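PDB 5MQR: beta-L-arabinobiosidase from Bacteroides thetaiotaomicron, which probably hydrolyses arabinose-containing side chains of plant pectin, as an arabinobiosidase or arabinofuranosidase with sialidase-like parts whose sialidase activity remains uncertain. Local coordinates for residues S824-Y827 with G828-K831; I890-F894 with N895-T899. All blocks are in the same frame, centred on the assembly; numbering follows the deposited sequence.

Contact 1: residues S824-Y827 with G828-K831; sequences SYMY and GNAK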
loop_
_atom_site.group_PDB
_atom_site.type_symbol
_atom_site.label_atom_id
_atom_site.label_comp_id
_atom_site.label_asym_id
_atom_site.label_seq_id
_atom_site.Cartn_x
_atom_site.Cartn_y
_atom_site.Cartn_z
ATOM N N SER A 824 37.412 -21.839 4.408
ATOM C CA SER A 824 36.031 -21.638 4.028
ATOM C C SER A 824 35.958 -20.709 2.817
ATOM O O SER A 824 35.130 -20.904 1.931
ATOM C CB SER A 824 35.242 -21.034 5.191
ATOM O OG SER A 824 35.190 -21.918 6.287
ATOM N N TYR A 825 36.813 -19.685 2.809
ATOM C CA TYR A 825 36.839 -18.734 1.719
ATOM C C TYR A 825 37.146 -19.451 0.394
ATOM O O TYR A 825 36.512 -19.190 -0.629
ATOM C CB TYR A 825 37.895 -17.632 1.914
ATOM C CG TYR A 825 37.812 -16.725 3.125
ATOM C CD1 TYR A 825 36.665 -16.623 3.918
ATOM C CD2 TYR A 825 38.890 -15.924 3.440
ATOM C CE1 TYR A 825 36.624 -15.777 5.013
ATOM C CE2 TYR A 825 38.859 -15.065 4.519
ATOM C CZ TYR A 825 37.736 -15.002 5.315
ATOM O OH TYR A 825 37.757 -14.137 6.386
HETATM N N MSE A 826 38.120 -20.345 0.424
HETATM C CA MSE A 826 38.539 -21.054 -0.781
HETATM C C MSE A 826 37.471 -22.043 -1.153
HETATM O O MSE A 826 37.172 -22.179 -2.347
HETATM C CB MSE A 826 39.910 -21.679 -0.631
HETATM C CG MSE A 826 40.988 -20.596 -0.426
HETATM SE SE MSE A 826 41.163 -19.350 -1.929
HETATM C CE MSE A 826 41.954 -20.547 -3.265
ATOM N N TYR A 827 36.850 -22.696 -0.160
ATOM C CA TYR A 827 35.656 -23.506 -0.434
ATOM C C TYR A 827 34.620 -22.684 -1.219
ATOM O O TYR A 827 34.156 -23.103 -2.289
ATOM C CB TYR A 827 35.012 -24.055 0.849
ATOM C CG TYR A 827 33.671 -24.663 0.576
ATOM C CD1 TYR A 827 33.562 -25.942 0.032
ATOM C CD2 TYR A 827 32.500 -23.947 0.806
ATOM C CE1 TYR A 827 32.321 -26.504 -0.255
ATOM C CE2 TYR A 827 31.258 -24.502 0.525
ATOM C CZ TYR A 827 31.171 -25.775 -0.003
ATOM O OH TYR A 827 29.936 -26.300 -0.278
ATOM N N GLY A 828 34.265 -21.526 -0.665
ATOM C CA GLY A 828 33.326 -20.596 -1.279
ATOM C C GLY A 828 33.709 -20.163 -2.686
ATOM O O GLY A 828 32.849 -20.130 -3.580
ATOM N N ASN A 829 34.993 -19.852 -2.890
ATOM C CA ASN A 829 35.476 -19.405 -4.209
ATOM C C ASN A 829 35.401 -20.522 -5.225
ATOM O O ASN A 829 34.960 -20.315 -6.356
ATOM C CB ASN A 829 36.912 -18.896 -4.151
ATOM C CG ASN A 829 37.054 -17.617 -3.367
ATOM O OD1 ASN A 829 36.138 -16.795 -3.304
ATOM N ND2 ASN A 829 38.227 -17.434 -2.773
ATOM N N ALA A 830 35.818 -21.702 -4.793
ATOM C CA ALA A 830 35.720 -22.917 -5.601
ATOM C C ALA A 830 34.276 -23.206 -5.984
ATOM O O ALA A 830 33.984 -23.429 -7.148
ATOM C CB ALA A 830 36.328 -24.099 -4.865
ATOM N N LYS A 831 33.372 -23.168 -5.014
ATOM C CA LYS A 831 31.968 -23.455 -5.285
ATOM C C LYS A 831 31.415 -22.440 -6.289
ATOM O O LYS A 831 30.706 -22.807 -7.219
ATOM C CB LYS A 831 31.131 -23.393 -4.007
ATOM C CG LYS A 831 30.001 -24.409 -3.954
ATOM C CD LYS A 831 28.718 -23.904 -3.304
ATOM C CE LYS A 831 28.912 -23.194 -1.958
ATOM N NZ LYS A 831 27.607 -22.573 -1.567
HETATM O O HOH W 1 27.500 -25.068 -0.062
#
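The Tyr827 ring and the amide of Asn829 are the flat groups through which side chains meet along this stretch of helix 820-839. Lys831 approaches the tyrosine obliquely: its CE lies 3.7 Å from CE2 of Tyr827, so the aliphatic run of the lysine rests against the ring before its amine passes beyond it. At the phenol end a water sits at the ring edge, in plane, 2.7 Å from OH of Tyr827, and also accepts a weak hydrogen bond from Lys831 NZ. With CG anti to the Tyr827 backbone N (chi1 170°), the ring stays beside its carbonyl carbon and lies against the next residue, CD2 of Tyr827 being 3.3 Å from N of Gly828. That N, like Lys831 CE, comes to the ring obliquely, while bends at chi2 and chi3 fold Lys831 back onto it. Further round the helix, the selenomethionine Met826 crosses Asn829 at a slant and brings SE to 3.6 Å from ND2 of Asn829. That amide is held flat from outside: ND2 donates to Ser752 O, and OD1 accepts from Asp756 N and, weakly, from Ala755 N. Beneath the side chains run the regular i to i+4 bonds, such as Gly828 N to Ser824 O at 2.8 Å and Lys831 N to Tyr827 O at 2.8 Å. Helices 768-788 and 843-864 cover Ala830, with Tyr782 and Ala853 against it. With both ends of the Asn829 amide gripped, its rotation is fixed, and the N-H groups from the first turn of helix 754-765 would probably polarise it. Lys831, by contrast, is partly exposed and its bond to the water is weak, so its charge is probably eased in large part by solvent.

Contact 2: residues I890-F894 with N895-T899; sequences IPWYF and NLPDT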
loop_
_atom_site.group_PDB
_atom_site.type_symbol
_atom_site.label_atom_id
_atom_site.label_comp_id
_atom_site.label_asym_id
_atom_site.label_seq_id
_atom_site.Cartn_x
_atom_site.Cartn_y
_atom_site.Cartn_z
ATOM N N ILE A 890 32.483 -19.074 10.087
ATOM C CA ILE A 890 32.679 -18.756 8.661
ATOM C C ILE A 890 32.312 -19.915 7.720
ATOM O O ILE A 890 31.787 -19.661 6.660
ATOM C CB ILE A 890 34.094 -18.218 8.382
ATOM C CG1 ILE A 890 34.293 -16.875 9.100
ATOM C CG2 ILE A 890 34.338 -17.944 6.901
ATOM C CD1 ILE A 890 35.728 -16.369 9.043
ATOM N N PRO A 891 32.506 -21.188 8.118
ATOM C CA PRO A 891 31.997 -22.225 7.217
ATOM C C PRO A 891 30.538 -22.016 6.751
ATOM O O PRO A 891 30.240 -22.260 5.570
ATOM C CB PRO A 891 32.135 -23.501 8.045
ATOM C CG PRO A 891 33.307 -23.215 8.934
ATOM C CD PRO A 891 33.095 -21.775 9.326
ATOM N N TRP A 892 29.659 -21.563 7.651
ATOM C CA TRP A 892 28.258 -21.286 7.297
ATOM C C TRP A 892 28.031 -20.030 6.434
ATOM O O TRP A 892 27.000 -19.910 5.792
ATOM C CB TRP A 892 27.381 -21.183 8.542
ATOM C CG TRP A 892 27.141 -22.491 9.143
ATOM C CD1 TRP A 892 26.237 -23.421 8.737
ATOM C CD2 TRP A 892 27.827 -23.054 10.250
ATOM N NE1 TRP A 892 26.299 -24.512 9.532
ATOM C CE2 TRP A 892 27.259 -24.319 10.483
ATOM C CE3 TRP A 892 28.838 -22.595 11.100
ATOM C CZ2 TRP A 892 27.682 -25.155 11.510
ATOM C CZ3 TRP A 892 29.278 -23.433 12.130
ATOM C CH2 TRP A 892 28.698 -24.702 12.318
ATOM N N TYR A 893 28.976 -19.110 6.419
ATOM C CA TYR A 893 28.968 -18.000 5.451
ATOM C C TYR A 893 28.882 -18.511 4.004
ATOM O O TYR A 893 28.335 -17.835 3.142
ATOM C CB TYR A 893 30.222 -17.130 5.640
ATOM C CG TYR A 893 30.236 -15.833 4.910
ATOM C CD1 TYR A 893 30.589 -15.788 3.587
ATOM C CD2 TYR A 893 29.973 -14.634 5.567
ATOM C CE1 TYR A 893 30.594 -14.595 2.891
ATOM C CE2 TYR A 893 30.006 -13.425 4.896
ATOM C CZ TYR A 893 30.320 -13.409 3.547
ATOM O OH TYR A 893 30.370 -12.228 2.828
ATOM N N PHE A 894 29.416 -19.704 3.754
ATOM C CA PHE A 894 29.392 -20.296 2.422
ATOM C C PHE A 894 28.588 -21.577 2.375
ATOM O O PHE A 894 28.733 -22.362 1.444
ATOM C CB PHE A 894 30.829 -20.543 1.945
ATOM C CG PHE A 894 31.703 -19.349 2.060
ATOM C CD1 PHE A 894 31.750 -18.406 1.051
ATOM C CD2 PHE A 894 32.455 -19.142 3.189
ATOM C CE1 PHE A 894 32.546 -17.266 1.172
ATOM C CE2 PHE A 894 33.256 -18.016 3.316
ATOM C CZ PHE A 894 33.309 -17.075 2.305
ATOM N N ASN A 895 27.722 -21.777 3.360
ATOM C CA ASN A 895 26.935 -23.016 3.482
ATOM C C ASN A 895 27.795 -24.290 3.333
ATOM O O ASN A 895 27.381 -25.260 2.705
ATOM C CB ASN A 895 25.778 -23.009 2.464
ATOM C CG ASN A 895 24.840 -21.831 2.663
ATOM O OD1 ASN A 895 24.095 -21.780 3.628
ATOM N ND2 ASN A 895 24.889 -20.882 1.769
ATOM N N LEU A 896 28.990 -24.264 3.918
ATOM C CA LEU A 896 29.912 -25.392 3.818
ATOM C C LEU A 896 29.419 -26.641 4.553
ATOM O O LEU A 896 29.422 -27.728 3.971
ATOM C CB LEU A 896 31.323 -24.984 4.285
ATOM C CG LEU A 896 32.489 -25.960 4.126
ATOM C CD1 LEU A 896 33.826 -25.236 4.250
ATOM C CD2 LEU A 896 32.428 -27.076 5.154
ATOM N N PRO A 897 29.038 -26.512 5.842
ATOM C CA PRO A 897 28.766 -27.775 6.563
ATOM C C PRO A 897 27.522 -28.504 6.070
ATOM O O PRO A 897 26.637 -27.890 5.490
ATOM C CB PRO A 897 28.588 -27.319 8.019
ATOM C CG PRO A 897 29.322 -26.000 8.080
ATOM C CD PRO A 897 28.981 -25.360 6.763
ATOM N N ASP A 898 27.525 -29.815 6.280
ATOM C CA ASP A 898 26.358 -30.672 6.157
ATOM C C ASP A 898 25.245 -30.304 7.115
ATOM O O ASP A 898 25.459 -29.615 8.119
ATOM C CB ASP A 898 26.741 -32.142 6.450
ATOM C CG ASP A 898 27.522 -32.759 5.330
ATOM O OD1 ASP A 898 27.106 -32.520 4.177
ATOM O OD2 ASP A 898 28.535 -33.470 5.585
ATOM N N THR A 899 24.063 -30.839 6.815
ATOM C CA THR A 899 22.864 -30.596 7.626
ATOM C C THR A 899 22.788 -31.496 8.871
ATOM O O THR A 899 21.851 -31.377 9.656
ATOM C CB THR A 899 21.563 -30.775 6.793
ATOM O OG1 THR A 899 21.486 -32.115 6.310
ATOM C CG2 THR A 899 21.526 -29.814 5.600
HETATM O O HOH W 2 25.352 -27.575 10.062
#
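Trp892 lays one face of its indole against Pro897, the two side chains crossing at about a right angle. Its CB starts off away from the following loop, but with CG anti to the carbonyl carbon (chi1 -74°) the ring swings back. CG only grazes Pro897 CD, and CD1 comes nearer to the same atom. The closest approach is CE2 to Pro897 CG at 3.6 Å; NE1 lies 3.7 Å from Pro897 CG, and on the far ring CZ2 is still 3.9 Å from Pro897 CG. Pro897 CG stands 3.7 Å from the centroid of the Trp892 five-membered ring, 18° off its normal: a CH-pi contact over one face. At the edge, in plane, NE1 donates to a water 3.2 Å away, which in turn donates to Asp898 O. Trp907, Phe961 and Tyr965 meet the indole edge-to-face, burying it among aromatics.

Pro891 fills in beside this CH-pi contact, its CB 3.8 Å from Pro897 CG. Its carbonyl O takes two N-H groups, Leu896 N and Phe894 N, from opposite faces of its plane. Asn895 has positive phi (48°), and its OD1 accepts from Asn964 ND2. Leu896 N to Pro891 O and Asn895 N to Trp892 O, both donors above their carbonyl planes and Asn895 N much further out, form a Schellman motif ending helix 890-893. Asn895 is its C-prime residue, and Pro891 CB, 4.1 Å from Leu896 CB, makes the apolar contact that commonly accompanies it.

Overall arrangement
Contacts 1 and 2 lie in series along the chain, both within the glycoside hydrolase domain of the six-hairpin type, with centres about 10 Å apart and some 41 and 38 Å from the centre of the chain. The helix end of 890-899 packs directly on helix 820-839. Phe894 O is the shared point: Lys831 NZ lies 3.2 Å from Phe894 O, at best a weak hydrogen bond, and Tyr827 CE2 lies 3.4 Å from Phe894 O. Nearby, Ser824 O touches Phe894 CD2. Trp753 bridges the two, its ring meeting those of Tyr825, Tyr893 and Phe894, and Lys857 packs on Tyr827 while forming a salt bridge with Asp898.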